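Local coordinates for protein phosphoserine aminotransferase (PDB 1W23) that catalyses the reversible, pyridoxal phosphate-dependent transamination between O-phospho-L-serine and 3-phosphooxypyruvate in serine biosynthesis, at residues 272-277 with 347-352; 86-91 with 141-146; 196-201 with 249-254; 40-45 with 233-238. All coordinates share one frame; numbering follows the deposited sequence. Where two conformers were deposited one is given.

Contact 1: residues 272-277 with 347-352; sequences KIIYDT and IALREL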
# COMPACT_ATOMS: atom_id res chain seq x y z
N LYS A 272 1.64 13.11 -30.54
CA LYS A 272 1.47 13.45 -31.97
C LYS A 272 2.29 12.49 -32.83
O LYS A 272 1.84 12.18 -33.95
CB LYS A 272 1.89 14.89 -32.19
CG LYS A 272 2.00 15.36 -33.63
CD LYS A 272 2.60 16.75 -33.74
CE LYS A 272 3.02 17.17 -35.13
NZ LYS A 272 2.06 16.96 -36.21
N ILE A 273 3.44 12.04 -32.39
CA ILE A 273 4.20 11.05 -33.19
C ILE A 273 3.35 9.85 -33.49
O ILE A 273 3.32 9.36 -34.63
CB ILE A 273 5.49 10.65 -32.46
CG1 ILE A 273 6.51 11.82 -32.39
CG2 ILE A 273 6.15 9.42 -33.08
CD1 ILE A 273 7.62 11.60 -31.40
N ILE A 274 2.66 9.33 -32.47
CA ILE A 274 1.88 8.11 -32.66
C ILE A 274 0.59 8.39 -33.41
O ILE A 274 0.25 7.66 -34.36
CB ILE A 274 1.63 7.42 -31.29
CG1 ILE A 274 2.97 7.13 -30.58
CG2 ILE A 274 0.84 6.14 -31.51
CD1 ILE A 274 2.83 6.65 -29.16
N TYR A 275 -0.15 9.43 -33.04
CA TYR A 275 -1.37 9.76 -33.77
C TYR A 275 -1.10 10.08 -35.25
O TYR A 275 -1.90 9.68 -36.11
CB TYR A 275 -2.17 10.86 -33.09
CG TYR A 275 -2.88 10.43 -31.82
CD1 TYR A 275 -2.60 11.01 -30.61
CD2 TYR A 275 -3.83 9.42 -31.83
CE1 TYR A 275 -3.23 10.62 -29.44
CE2 TYR A 275 -4.49 9.02 -30.69
CZ TYR A 275 -4.17 9.63 -29.49
OH TYR A 275 -4.85 9.20 -28.35
N ASP A 276 -0.02 10.79 -35.54
CA ASP A 276 0.29 11.06 -36.95
C ASP A 276 0.54 9.74 -37.70
O ASP A 276 0.16 9.61 -38.88
CB ASP A 276 1.49 11.99 -37.07
CG ASP A 276 1.24 13.42 -36.80
OD1 ASP A 276 0.09 13.86 -36.64
OD2 ASP A 276 2.23 14.20 -36.79
N THR A 277 1.19 8.79 -37.04
CA THR A 277 1.47 7.50 -37.69
C THR A 277 0.15 6.81 -38.03
O THR A 277 -0.04 6.23 -39.11
CB THR A 277 2.33 6.62 -36.82
OG1 THR A 277 3.55 7.32 -36.46
CG2 THR A 277 2.76 5.36 -37.50
N ILE A 347 9.23 7.31 -31.09
CA ILE A 347 9.84 7.23 -32.44
C ILE A 347 10.02 5.79 -32.83
O ILE A 347 9.73 5.42 -33.99
CB ILE A 347 11.15 8.02 -32.43
CG1 ILE A 347 10.96 9.51 -32.13
CG2 ILE A 347 11.92 7.75 -33.73
CD1 ILE A 347 12.19 10.35 -31.83
N ALA A 348 10.50 4.92 -31.94
CA ALA A 348 10.70 3.51 -32.25
C ALA A 348 9.35 2.84 -32.61
O ALA A 348 9.27 2.03 -33.54
CB ALA A 348 11.40 2.78 -31.11
N LEU A 349 8.29 3.17 -31.85
CA LEU A 349 6.97 2.63 -32.16
C LEU A 349 6.51 3.06 -33.55
O LEU A 349 5.97 2.23 -34.31
CB LEU A 349 5.98 3.00 -31.06
CG LEU A 349 4.54 2.51 -31.29
CD1 LEU A 349 4.48 1.01 -31.38
CD2 LEU A 349 3.63 3.00 -30.18
N ARG A 350 6.67 4.33 -33.88
CA ARG A 350 6.34 4.80 -35.24
C ARG A 350 7.09 3.97 -36.28
O ARG A 350 6.49 3.53 -37.27
CB ARG A 350 6.66 6.28 -35.37
CG ARG A 350 6.69 6.77 -36.80
CD ARG A 350 6.82 8.29 -36.87
NE ARG A 350 6.92 8.84 -38.19
CZ ARG A 350 5.87 9.19 -38.93
NH1 ARG A 350 4.60 9.05 -38.50
NH2 ARG A 350 6.17 9.67 -40.15
N GLU A 351 8.37 3.74 -36.10
CA GLU A 351 9.16 3.01 -37.08
C GLU A 351 8.66 1.56 -37.20
O GLU A 351 8.53 1.01 -38.31
CB GLU A 351 10.66 3.08 -36.67
CG GLU A 351 11.19 4.52 -36.90
CD GLU A 351 12.56 4.82 -36.41
OE1 GLU A 351 13.08 5.96 -36.60
OE2 GLU A 351 13.21 3.92 -35.82
N LEU A 352 8.34 0.91 -36.08
CA LEU A 352 7.77 -0.42 -36.11
C LEU A 352 6.48 -0.43 -36.90
O LEU A 352 6.23 -1.31 -37.73
CB LEU A 352 7.50 -0.88 -34.67
CG LEU A 352 6.77 -2.20 -34.46
CD1 LEU A 352 7.74 -3.37 -34.35
CD2 LEU A 352 5.99 -2.28 -33.15
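Arg350 reaches across to helix 259-279 with a side chain stretched as far as NE, where the guanidinium turns. Its CG is anti to the backbone N (chi1 165°). This carries the guanidinium past Thr277, whose OG1 lies near the guanidinium plane at its edge. NH1 donates to Thr277 OG1 over 2.9 Å, with an N-H...O angle of 149°. Thr277 has OG1 beside its own backbone N. From there the hydroxyl donates back to Ile273 O, 2.8 Å from OG1, in the carbonyl plane, so the one oxygen both gives and receives. NH1 also forms a salt bridge with Glu280, just past the end of the helix. In the C-terminal part of the class-V aminotransferase fold, helices 259-279 and 343-359 run side by side in the same direction against strands 298-302 and 321-322. Their local axes are 9.1 Å apart and 12° from parallel. Next to the polar end the contact is aliphatic. Ile273 lays CG2 across the arginine stem, 3.9 Å from Arg350 CB, the side chains crossing at about a right angle. Its CD1 meets Ile347 CG1 at 4.0 Å. On the buried side Ile274 CD1 and Leu349 CD2 touch at 3.9 Å, with Val299 and Phe321 packed alongside.

Contact 2: residues 86-91 with 141-146; sequences NLLTKG and NDAYLH
Asn141 opens the contact with its side-chain amide. Its CG sits in the crowded position between the backbone N and the carbonyl carbon (chi1 61°). ND2 donates to Gly91 O at 3.0 Å, nearly straight at 175°. The oxygen lies in the plane of the amide, but the donor stands above the carbonyl plane of Gly91, not on a lone pair. Gly91 has a positive phi, a backbone shape that suits glycine. At Ala143 the chain turns a corner. The methyl points at the end of helix 75-87, with Ala143 CB 3.4 Å from Leu87 O and 4.2 Å from Leu88 CD1. Leu88 is the first residue to leave the helix and centres an inverse gamma turn. Tyr144 follows on strand 142-148. Its ring is also in the crowded rotamer (chi1 57°) and swings toward the leucines: CD1 is 4.0 Å from Leu87 CB, and CE1 is 4.3 Å from Leu88 CB. The hydroxyl is hydrogen-bonded to Tyr96 OH on the adjacent strand 93-98. A helix exit thus meets the early part of an inner strand. The one directional tie, the hydrogen bond from the Asn141 amide, is at the exposed end; otherwise a methyl rests on a carbonyl oxygen and carbon packs on carbon.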
# COMPACT_ATOMS: atom_id res chain seq x y z
N ASN A 86 -18.22 8.48 2.50
CA ASN A 86 -18.09 9.74 3.18
C ASN A 86 -19.07 10.78 2.72
O ASN A 86 -19.48 11.58 3.56
CB ASN A 86 -16.65 10.28 3.06
CG ASN A 86 -15.66 9.55 3.96
OD1 ASN A 86 -15.27 10.08 5.01
ND2 ASN A 86 -15.26 8.33 3.58
N LEU A 87 -19.45 10.83 1.46
CA LEU A 87 -20.27 11.93 0.95
C LEU A 87 -21.67 11.52 0.50
O LEU A 87 -22.55 12.39 0.37
CB LEU A 87 -19.55 12.60 -0.26
CG LEU A 87 -18.38 13.53 0.02
CD1 LEU A 87 -17.95 14.14 -1.32
CD2 LEU A 87 -18.70 14.58 1.10
N LEU A 88 -21.93 10.26 0.24
CA LEU A 88 -23.27 9.86 -0.27
C LEU A 88 -24.18 9.61 0.91
O LEU A 88 -24.32 8.48 1.39
CB LEU A 88 -23.09 8.67 -1.21
CG LEU A 88 -24.38 8.19 -1.90
CD1 LEU A 88 -25.13 9.32 -2.54
CD2 LEU A 88 -24.11 7.11 -2.93
N THR A 89 -24.81 10.65 1.40
CA THR A 89 -25.65 10.59 2.59
C THR A 89 -27.09 10.34 2.20
O THR A 89 -27.51 10.48 1.03
CB THR A 89 -25.60 11.92 3.36
OG1 THR A 89 -26.06 12.95 2.50
CG2 THR A 89 -24.21 12.28 3.77
N LYS A 90 -27.91 9.94 3.16
CA LYS A 90 -29.31 9.68 2.90
C LYS A 90 -29.99 10.88 2.26
O LYS A 90 -29.85 12.04 2.70
CB LYS A 90 -30.01 9.39 4.23
CG LYS A 90 -31.44 8.96 4.10
CD LYS A 90 -31.96 8.52 5.48
CE LYS A 90 -33.46 8.32 5.37
NZ LYS A 90 -34.03 7.83 6.65
N GLY A 91 -30.74 10.57 1.20
CA GLY A 91 -31.43 11.67 0.55
C GLY A 91 -30.66 12.32 -0.58
O GLY A 91 -31.25 13.15 -1.26
N ASN A 141 -30.25 17.42 -5.52
CA ASN A 141 -29.77 16.68 -4.35
C ASN A 141 -28.57 15.81 -4.70
O ASN A 141 -28.30 14.82 -3.98
CB ASN A 141 -30.91 15.87 -3.73
CG ASN A 141 -31.52 14.82 -4.65
OD1 ASN A 141 -31.73 15.12 -5.85
ND2 ASN A 141 -31.86 13.64 -4.16
N ASP A 142 -27.83 16.11 -5.77
CA ASP A 142 -26.54 15.44 -5.98
C ASP A 142 -25.63 15.66 -4.79
O ASP A 142 -25.40 16.79 -4.33
CB ASP A 142 -25.85 15.96 -7.24
CG ASP A 142 -26.45 15.49 -8.54
OD1 ASP A 142 -27.15 14.44 -8.58
OD2 ASP A 142 -26.18 16.16 -9.58
N ALA A 143 -25.03 14.56 -4.30
CA ALA A 143 -23.94 14.65 -3.31
C ALA A 143 -22.65 15.14 -3.98
O ALA A 143 -21.79 15.80 -3.35
CB ALA A 143 -23.72 13.30 -2.65
N TYR A 144 -22.46 14.81 -5.24
CA TYR A 144 -21.28 15.11 -6.04
C TYR A 144 -21.58 14.72 -7.45
O TYR A 144 -22.52 13.98 -7.74
CB TYR A 144 -20.08 14.34 -5.49
CG TYR A 144 -20.19 12.85 -5.39
CD1 TYR A 144 -20.48 12.27 -4.14
CD2 TYR A 144 -20.05 12.00 -6.48
CE1 TYR A 144 -20.62 10.90 -4.00
CE2 TYR A 144 -20.20 10.65 -6.35
CZ TYR A 144 -20.46 10.08 -5.13
OH TYR A 144 -20.60 8.73 -4.96
N LEU A 145 -20.71 15.19 -8.36
CA LEU A 145 -20.66 14.75 -9.75
C LEU A 145 -19.28 14.16 -9.98
O LEU A 145 -18.30 14.88 -9.75
CB LEU A 145 -20.89 15.90 -10.73
CG LEU A 145 -20.90 15.50 -12.21
CD1 LEU A 145 -22.09 14.61 -12.52
CD2 LEU A 145 -20.84 16.74 -13.07
N HIS A 146 -19.22 12.89 -10.36
CA HIS A 146 -17.95 12.16 -10.52
C HIS A 146 -17.64 11.96 -11.98
O HIS A 146 -18.49 11.50 -12.74
CB HIS A 146 -18.06 10.81 -9.79
CG HIS A 146 -16.79 10.00 -9.85
ND1 HIS A 146 -16.38 9.28 -10.99
CD2 HIS A 146 -15.87 9.75 -8.89
CE1 HIS A 146 -15.24 8.63 -10.67
NE2 HIS A 146 -14.91 8.93 -9.41

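Contact 3: residues 196-201 with 249-254; sequences KNLGPS and NVLDWI. With PLP (pyridoxal-5'-phosphate), chain J.
The loop 196-201 passes the side of helix 241-256 with Gly199 and Val250 closest, their CA atoms 6.1 Å apart, and with Gly199 in an extended backbone shape (phi 166°, psi -171°) that a side chain would not tolerate. Val250 carries most of the contact from the helix. Its CG1 is anti to the backbone N (chi1 172°), so both methyls straddle the carbonyl of Leu198. Leu198 O is 3.2 Å from Val250 CB. This oxygen is buried and has no hydrogen-bond partner in the model. Val250 CG2 also lies 4.1 Å from Gly199 CA. An alanine here would lose both methyls and would probably loosen the packing round Leu198 O and Gly199. Beside the valine, Leu198 CD2 and Leu251 CD2 meet at 4.3 Å. Ile254 CD1 comes to 4.1 Å from Asn197 O. The amide of Asn197 turns to Asn339 N and Ile177 O instead. Lys196, at the start of the loop, runs to the cofactor, bent at chi2. Its NZ is linked to PLP C4A, at 1.7 Å, and makes a very short hydrogen bond of 2.5 Å to PLP O3. The link is long for a C=N bond, but its position corresponds to the internal aldimine of fold type I aminotransferases, here on a loop backed by the buried face of helix 241-256.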
# COMPACT_ATOMS: atom_id res chain seq x y z
N LYS A 196 0.87 5.48 -12.52
CA LYS A 196 0.87 5.88 -13.96
C LYS A 196 1.77 7.09 -14.15
O LYS A 196 2.68 6.95 -14.98
CB LYS A 196 -0.57 6.07 -14.42
CG LYS A 196 -1.32 4.82 -14.74
CD LYS A 196 -2.66 4.50 -14.07
CE LYS A 196 -3.08 3.07 -14.25
NZ LYS A 196 -4.53 2.67 -13.83
N ASN A 197 1.60 8.22 -13.50
CA ASN A 197 2.38 9.43 -13.67
C ASN A 197 3.13 9.92 -12.46
O ASN A 197 3.87 10.92 -12.59
CB ASN A 197 1.48 10.60 -14.05
CG ASN A 197 1.39 10.75 -15.50
OD1 ASN A 197 2.17 10.23 -16.31
ND2 ASN A 197 0.47 11.63 -15.75
N LEU A 198 2.94 9.22 -11.32
CA LEU A 198 3.55 9.78 -10.15
C LEU A 198 4.58 8.93 -9.47
O LEU A 198 5.36 9.45 -8.69
CB LEU A 198 2.48 10.19 -9.17
CG LEU A 198 1.45 11.18 -9.69
CD1 LEU A 198 0.45 11.49 -8.57
CD2 LEU A 198 2.12 12.44 -10.22
N GLY A 199 4.58 7.64 -9.72
CA GLY A 199 5.44 6.91 -8.74
C GLY A 199 5.06 5.44 -8.94
O GLY A 199 4.28 5.06 -9.81
N PRO A 200 5.54 4.66 -8.08
CA PRO A 200 5.19 3.25 -8.09
C PRO A 200 3.83 3.05 -7.38
O PRO A 200 3.19 3.87 -6.85
CB PRO A 200 6.37 2.53 -7.41
CG PRO A 200 6.77 3.53 -6.36
CD PRO A 200 6.71 4.84 -7.14
N SER A 201 3.38 1.82 -7.53
CA SER A 201 2.15 1.41 -6.86
C SER A 201 2.28 1.33 -5.37
O SER A 201 3.39 1.19 -4.85
CB SER A 201 1.73 0.04 -7.43
OG SER A 201 2.65 -0.93 -6.97
N ASN A 249 10.64 11.49 -5.28
CA ASN A 249 11.69 11.52 -6.30
C ASN A 249 11.12 11.80 -7.68
O ASN A 249 11.76 12.57 -8.47
CB ASN A 249 12.44 10.20 -6.32
CG ASN A 249 13.35 9.98 -5.14
OD1 ASN A 249 13.39 10.76 -4.18
ND2 ASN A 249 14.17 8.92 -5.27
N VAL A 250 10.00 11.23 -8.06
CA VAL A 250 9.38 11.51 -9.37
C VAL A 250 8.96 12.95 -9.47
O VAL A 250 9.19 13.61 -10.50
CB VAL A 250 8.21 10.53 -9.62
CG1 VAL A 250 7.45 10.96 -10.89
CG2 VAL A 250 8.73 9.12 -9.76
N LEU A 251 8.34 13.49 -8.42
CA LEU A 251 7.92 14.90 -8.44
C LEU A 251 9.13 15.83 -8.58
O LEU A 251 9.05 16.86 -9.26
CB LEU A 251 7.12 15.24 -7.19
CG LEU A 251 5.80 14.49 -7.00
CD1 LEU A 251 5.29 14.71 -5.59
CD2 LEU A 251 4.80 14.96 -8.02
N ASP A 252 10.23 15.52 -7.94
CA ASP A 252 11.47 16.33 -8.10
C ASP A 252 11.88 16.34 -9.58
O ASP A 252 12.30 17.40 -10.08
CB ASP A 252 12.60 15.80 -7.25
CG ASP A 252 12.81 16.47 -5.91
OD1 ASP A 252 12.56 17.68 -5.82
OD2 ASP A 252 13.26 15.76 -4.99
N TRP A 253 11.78 15.23 -10.26
CA TRP A 253 12.12 15.16 -11.70
C TRP A 253 11.14 15.98 -12.51
O TRP A 253 11.56 16.75 -13.41
CB TRP A 253 12.15 13.68 -12.13
CG TRP A 253 12.23 13.52 -13.59
CD1 TRP A 253 13.35 13.56 -14.37
CD2 TRP A 253 11.14 13.26 -14.48
NE1 TRP A 253 13.04 13.36 -15.69
CE2 TRP A 253 11.67 13.16 -15.79
CE3 TRP A 253 9.76 13.08 -14.36
CZ2 TRP A 253 10.90 12.91 -16.93
CZ3 TRP A 253 8.99 12.84 -15.47
CH2 TRP A 253 9.56 12.76 -16.73
N ILE A 254 9.83 15.91 -12.26
CA ILE A 254 8.89 16.73 -12.99
C ILE A 254 9.25 18.20 -12.85
O ILE A 254 9.23 18.97 -13.80
CB ILE A 254 7.43 16.45 -12.57
CG1 ILE A 254 7.02 14.99 -12.83
CG2 ILE A 254 6.47 17.40 -13.28
CD1 ILE A 254 5.64 14.62 -12.29
N1 PLP J . -9.02 4.40 -12.36
C2 PLP J . -8.26 4.54 -13.52
C2A PLP J . -8.63 5.67 -14.41
C3 PLP J . -7.22 3.67 -13.77
O3 PLP J . -6.49 3.82 -14.85
C4 PLP J . -6.95 2.59 -12.85
C4A PLP J . -5.78 1.70 -13.11
C5 PLP J . -7.73 2.49 -11.69
C6 PLP J . -8.76 3.39 -11.49
C5A PLP J . -7.54 1.39 -10.68
O4P PLP J . -6.39 1.73 -9.82
P PLP J . -5.91 0.67 -8.68
O1P PLP J . -5.49 -0.57 -9.41
O2P PLP J . -7.10 0.43 -7.77
O3P PLP J . -4.80 1.45 -8.00

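Contact 4: residues 40-45 with 233-238; sequences SHRSQS and DSLYNT. With PLP (pyridoxal-5'-phosphate), chain R.
The His41 ring is held between two residues. Thr238 lies over one face, with CG2 4.0 Å from His41 ND1, and Arg42 CG covers the opposite face near the rim. Leu235 CD2 stands at the ring edge. A water lies in the ring plane, 2.9 Å from His41 NE2, and donates to Leu235 O, bridging the two segments. The guanidinium of Arg42 has Leu235 CB over one face, 3.5 Å above its plane. Arg42 NH1 is also 3.7 Å from Leu235 CD1. A bend at chi2 (-60°) brings the arginine back over the leucine. Arg42 probably binds L-glutamate, as in relatives. Asn237 and Thr238 grip the phosphate of the PLP held in the second subunit's site. Asn237 ND2 donates to O2P at 3.0 Å (167°), its CG in the crowded position between the backbone N and the carbonyl carbon. Thr238 gives O1P two bonds, one from its N at 2.9 Å and one from OG1 at 2.7 Å. An alanine in place of Asn237 would remove the bond to O2P and would probably weaken the hold on the phosphate. This PLP is also hydrogen-bonded to Ala76, Ser77, Thr152 and Gln195 of the second subunit, so the site is shared across the dimer. Within the chain, the loop after helix 226-231 packs here against the start of helix 44-61, near strand 67-72.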
# COMPACT_ATOMS: atom_id res chain seq x y z
N SER A 40 11.62 4.75 10.92
CA SER A 40 10.33 5.11 11.43
C SER A 40 9.66 6.18 10.59
O SER A 40 10.33 7.12 10.14
CB SER A 40 10.49 5.70 12.87
OG SER A 40 9.24 6.10 13.37
N HIS A 41 8.35 6.12 10.42
CA HIS A 41 7.61 7.20 9.78
C HIS A 41 7.52 8.44 10.66
O HIS A 41 7.06 9.48 10.17
CB HIS A 41 6.21 6.69 9.36
CG HIS A 41 5.38 6.12 10.45
ND1 HIS A 41 5.82 4.95 11.08
CD2 HIS A 41 4.19 6.51 10.99
CE1 HIS A 41 4.94 4.66 12.00
NE2 HIS A 41 3.92 5.59 11.94
N ARG A 42 8.01 8.37 11.90
CA ARG A 42 8.11 9.53 12.76
C ARG A 42 9.53 10.02 12.91
O ARG A 42 9.81 10.89 13.76
CB ARG A 42 7.56 9.15 14.14
CG ARG A 42 6.11 8.83 14.06
CD ARG A 42 5.25 9.98 13.55
NE ARG A 42 3.87 9.48 13.76
CZ ARG A 42 2.82 10.25 13.55
NH1 ARG A 42 3.03 11.51 13.17
NH2 ARG A 42 1.64 9.68 13.76
N SER A 43 10.46 9.48 12.13
CA SER A 43 11.80 10.02 12.07
C SER A 43 11.85 11.38 11.35
O SER A 43 11.06 11.63 10.45
CB SER A 43 12.77 9.05 11.35
OG SER A 43 12.49 8.91 9.99
N GLN A 44 12.79 12.20 11.72
CA GLN A 44 13.00 13.45 10.97
C GLN A 44 13.24 13.15 9.49
O GLN A 44 12.73 13.88 8.64
CB GLN A 44 14.22 14.23 11.52
CG GLN A 44 14.40 15.54 10.81
CD GLN A 44 14.99 16.56 11.78
OE1 GLN A 44 14.80 16.48 13.00
NE2 GLN A 44 15.70 17.46 11.11
N SER A 45 14.03 12.11 9.17
CA SER A 45 14.36 11.88 7.78
C SER A 45 13.10 11.54 6.95
O SER A 45 12.98 12.07 5.83
CB SER A 45 15.36 10.75 7.67
OG SER A 45 16.69 11.14 8.12
N ASP A 233 -2.59 13.94 9.10
CA ASP A 233 -1.66 14.19 8.01
C ASP A 233 -1.17 12.90 7.34
O ASP A 233 0.01 12.77 7.02
CB ASP A 233 -0.49 15.03 8.46
CG ASP A 233 0.38 15.57 7.35
OD1 ASP A 233 -0.10 15.73 6.20
OD2 ASP A 233 1.55 15.84 7.63
N SER A 234 -2.11 11.97 7.12
CA SER A 234 -1.82 10.72 6.45
C SER A 234 -0.80 9.85 7.23
O SER A 234 -0.13 9.02 6.62
CB SER A 234 -1.36 10.92 4.98
OG SER A 234 -2.32 11.68 4.27
N LEU A 235 -0.75 10.00 8.52
CA LEU A 235 0.09 9.21 9.41
C LEU A 235 -0.71 8.56 10.52
O LEU A 235 -0.20 8.27 11.60
CB LEU A 235 1.22 10.10 10.00
CG LEU A 235 2.14 10.69 8.90
CD1 LEU A 235 2.92 11.87 9.50
CD2 LEU A 235 3.04 9.67 8.26
N TYR A 236 -2.00 8.31 10.28
CA TYR A 236 -2.84 7.65 11.27
C TYR A 236 -2.28 6.26 11.60
O TYR A 236 -2.16 5.87 12.76
CB TYR A 236 -4.29 7.55 10.77
CG TYR A 236 -5.09 6.72 11.77
CD1 TYR A 236 -5.49 7.29 13.02
CD2 TYR A 236 -5.44 5.42 11.53
CE1 TYR A 236 -6.21 6.51 13.90
CE2 TYR A 236 -6.14 4.63 12.45
CZ TYR A 236 -6.52 5.19 13.64
OH TYR A 236 -7.23 4.49 14.59
N ASN A 237 -1.98 5.50 10.57
CA ASN A 237 -1.29 4.23 10.70
C ASN A 237 -0.03 4.29 9.86
O ASN A 237 0.35 5.34 9.32
CB ASN A 237 -2.17 3.00 10.39
CG ASN A 237 -2.49 2.83 8.92
OD1 ASN A 237 -2.62 3.80 8.19
ND2 ASN A 237 -2.64 1.57 8.50
N THR A 238 0.67 3.16 9.72
CA THR A 238 1.98 3.20 9.07
C THR A 238 1.81 3.46 7.59
O THR A 238 1.15 2.67 6.91
CB THR A 238 2.72 1.89 9.29
OG1 THR A 238 2.73 1.53 10.67
CG2 THR A 238 4.17 2.05 8.83
N1 PLP R . -1.14 -4.51 15.31
C2 PLP R . 0.10 -4.69 15.90
C2A PLP R . 0.22 -5.86 16.84
C3 PLP R . 1.13 -3.80 15.61
O3 PLP R . 2.30 -4.00 16.16
C4 PLP R . 0.90 -2.79 14.66
C4A PLP R . 2.05 -1.83 14.23
C5 PLP R . -0.37 -2.61 14.13
C6 PLP R . -1.38 -3.48 14.45
C5A PLP R . -0.80 -1.41 13.20
O4P PLP R . -0.22 -1.75 11.85
P PLP R . -0.45 -0.67 10.65
O1P PLP R . 0.27 0.58 11.07
O2P PLP R . -1.93 -0.46 10.54
O3P PLP R . 0.15 -1.38 9.49
O HOH W 1 1.28 5.92 13.19

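Overall arrangement
Contact 3 is the buried one, nearest the centre of the chain; contact 2 is a surface contact, and contacts 1 and 4 are partly buried. Contacts 1 and 2 lie on opposite sides of the chain's centre. Contacts 3 and 4 are closest, about 20 Å between centres, and both touch the second subunit. They serve two different, equivalent PLP sites of the dimer: contact 3 that of its own subunit, contact 4 that of the other. Helices 241-256 and 259-279 follow each other, joining contact 3 to contact 1. Contact 3 sets methyls on backbone carbonyls, without hydrogen bonds between its segments. Contacts 1 and 2 each add a side-chain hydrogen bond. Contact 4 combines packing on the His41 faces, a water bridge and bonds to phosphate.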